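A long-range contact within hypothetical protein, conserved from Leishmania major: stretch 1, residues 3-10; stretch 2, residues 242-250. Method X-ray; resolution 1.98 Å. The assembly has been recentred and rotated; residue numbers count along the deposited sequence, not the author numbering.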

# COMPACT_ATOMS: atom_id res chain seq x y z
N GLN A 3 -23.27 -3.25 -5.62
CA GLN A 3 -24.14 -3.79 -4.58
C GLN A 3 -23.26 -4.33 -3.46
O GLN A 3 -23.70 -4.39 -2.31
N VAL A 4 -22.02 -4.72 -3.76
CA VAL A 4 -21.17 -5.22 -2.67
C VAL A 4 -20.83 -4.07 -1.73
O VAL A 4 -20.90 -4.19 -0.50
CB VAL A 4 -19.90 -5.90 -3.18
CG1 VAL A 4 -19.09 -6.56 -2.06
CG2 VAL A 4 -20.28 -6.95 -4.23
N LYS A 5 -20.50 -2.92 -2.31
CA LYS A 5 -20.17 -1.74 -1.52
C LYS A 5 -21.34 -1.36 -0.62
O LYS A 5 -21.18 -1.09 0.58
CB LYS A 5 -19.80 -0.58 -2.45
CG LYS A 5 -19.15 0.54 -1.69
CD LYS A 5 -18.55 1.63 -2.55
CE LYS A 5 -18.01 2.75 -1.66
NZ LYS A 5 -19.09 3.47 -0.93
N ALA A 6 -22.54 -1.33 -1.22
CA ALA A 6 -23.70 -0.93 -0.40
C ALA A 6 -23.93 -1.93 0.72
O ALA A 6 -24.31 -1.62 1.86
CB ALA A 6 -24.92 -0.79 -1.29
N ALA A 7 -23.68 -3.20 0.38
CA ALA A 7 -23.77 -4.19 1.46
C ALA A 7 -22.73 -3.88 2.53
O ALA A 7 -23.05 -3.85 3.71
CB ALA A 7 -23.62 -5.59 0.90
N PHE A 8 -21.49 -3.64 2.10
CA PHE A 8 -20.43 -3.35 3.06
C PHE A 8 -20.82 -2.19 3.97
O PHE A 8 -20.80 -2.33 5.19
CB PHE A 8 -19.08 -3.02 2.41
CG PHE A 8 -17.98 -2.65 3.41
CD1 PHE A 8 -17.27 -3.65 4.06
CD2 PHE A 8 -17.64 -1.35 3.70
CE1 PHE A 8 -16.27 -3.33 4.97
CE2 PHE A 8 -16.64 -1.01 4.59
CZ PHE A 8 -15.94 -2.01 5.23
N GLU A 9 -21.15 -1.06 3.36
CA GLU A 9 -21.57 0.10 4.13
C GLU A 9 -22.64 -0.23 5.17
O GLU A 9 -22.66 0.38 6.23
CB GLU A 9 -22.14 1.19 3.21
CG GLU A 9 -21.17 1.68 2.17
CD GLU A 9 -20.06 2.54 2.73
OE1 GLU A 9 -20.14 3.08 3.85
OE2 GLU A 9 -19.07 2.68 1.98
N ALA A 10 -23.49 -1.17 4.84
CA ALA A 10 -24.59 -1.59 5.69
C ALA A 10 -24.10 -2.51 6.80
O ALA A 10 -24.57 -2.48 7.94
CB ALA A 10 -25.64 -2.29 4.85
N LYS A 242 -12.84 -9.32 -0.78
CA LYS A 242 -13.80 -8.61 0.07
C LYS A 242 -13.44 -7.14 0.22
O LYS A 242 -12.28 -6.77 0.08
CB LYS A 242 -13.85 -9.30 1.43
CG LYS A 242 -12.48 -9.65 2.00
CD LYS A 242 -12.67 -10.39 3.33
CE LYS A 242 -12.05 -11.78 3.25
NZ LYS A 242 -12.79 -12.79 4.06
N ILE A 243 -14.47 -6.35 0.51
CA ILE A 243 -14.25 -4.95 0.85
C ILE A 243 -13.93 -4.94 2.35
O ILE A 243 -14.63 -5.63 3.10
CB ILE A 243 -15.43 -4.01 0.60
CG1 ILE A 243 -15.90 -3.92 -0.86
CG2 ILE A 243 -15.10 -2.62 1.13
CD1 ILE A 243 -17.28 -3.29 -1.00
N ILE A 244 -12.91 -4.20 2.72
CA ILE A 244 -12.52 -4.11 4.15
C ILE A 244 -12.58 -2.71 4.71
O ILE A 244 -12.56 -2.49 5.93
CB ILE A 244 -11.11 -4.71 4.36
CG1 ILE A 244 -9.99 -4.02 3.59
CG2 ILE A 244 -11.16 -6.21 4.05
CD1 ILE A 244 -8.65 -4.73 3.75
N GLY A 245 -12.70 -1.70 3.86
CA GLY A 245 -12.80 -0.31 4.18
C GLY A 245 -13.31 0.55 3.05
O GLY A 245 -13.17 0.30 1.86
N THR A 246 -13.92 1.65 3.46
CA THR A 246 -14.35 2.75 2.64
C THR A 246 -14.14 4.04 3.43
O THR A 246 -13.78 4.02 4.61
CB THR A 246 -15.83 2.67 2.24
OG1 THR A 246 -16.57 2.64 3.47
CG2 THR A 246 -16.20 1.40 1.51
N LYS A 247 -14.40 5.14 2.75
CA LYS A 247 -14.34 6.52 3.20
C LYS A 247 -15.12 6.74 4.49
O LYS A 247 -14.68 7.43 5.41
CB LYS A 247 -14.91 7.47 2.13
CG LYS A 247 -14.29 8.80 1.85
CD LYS A 247 -13.55 9.46 2.97
CE LYS A 247 -13.33 10.95 2.65
NZ LYS A 247 -14.09 11.76 3.64
N SER A 248 -16.33 6.17 4.54
CA SER A 248 -17.18 6.39 5.71
C SER A 248 -16.70 5.64 6.94
O SER A 248 -17.29 5.83 8.02
CB SER A 248 -18.60 5.90 5.42
OG SER A 248 -18.50 4.53 5.05
N CYS A 249 -15.69 4.80 6.80
CA CYS A 249 -15.13 4.04 7.91
C CYS A 249 -14.19 4.85 8.79
O CYS A 249 -13.94 4.50 9.95
CB CYS A 249 -14.29 2.88 7.36
SG CYS A 249 -15.28 1.56 6.68
N TYR A 250 -13.65 5.90 8.19
CA TYR A 250 -12.69 6.84 8.74
C TYR A 250 -13.39 8.14 9.10
O TYR A 250 -14.43 8.44 8.52
CB TYR A 250 -11.58 7.13 7.71
CG TYR A 250 -10.89 5.86 7.25
CD1 TYR A 250 -11.41 5.06 6.24
CD2 TYR A 250 -9.69 5.46 7.84
CE1 TYR A 250 -10.79 3.90 5.81
CE2 TYR A 250 -9.06 4.31 7.42
CZ TYR A 250 -9.60 3.53 6.42
OH TYR A 250 -8.93 2.38 6.02
O HOH W 1 -17.90 5.25 1.76

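What fills the apolar centre? Phe8 and Ile243, each with its CA-to-CB bond toward the other stretch, have the most surface covered by the other stretch. Ile243 CG2 sits 3.7 Å from the centroid of the Phe8 ring, almost on the ring normal, so a methyl group meets the pi face. At the ring edge, Cys249 SG lies 3.6 Å from Phe8 CE2, a sulfur-aromatic contact near the ring plane.

How does the backbone allow this? The helix crosses the strand at 45°, with axes 9.1 Å apart at their closest. One helical turn before Phe8, Ile243 CD1 reaches the helix itself, 3.3 Å from Lys5 CA, and also touches Val4 CG1 at 3.9 Å. No backbone hydrogen bond joins the two stretches; side chains make the connection.

What closes the polar edge? The Glu9 carboxylate accepts two hydroxyl hydrogen bonds: Thr246 OG1 to Glu9 OE2 at 2.9 Å, and Ser248 OG to Glu9 OE1 at a very short 2.5 Å. Each oxygen thus has its own hydroxyl donor.

What else supports that carboxylate? Lys5, one turn earlier, forms a salt bridge from NZ to Glu9 OE2 at 3.0 Å. Water 1 donates to Glu9 OE2 at 2.8 Å and weakly accepts from Ser248 N at 3.3 Å, adding a solvent bridge between the stretches.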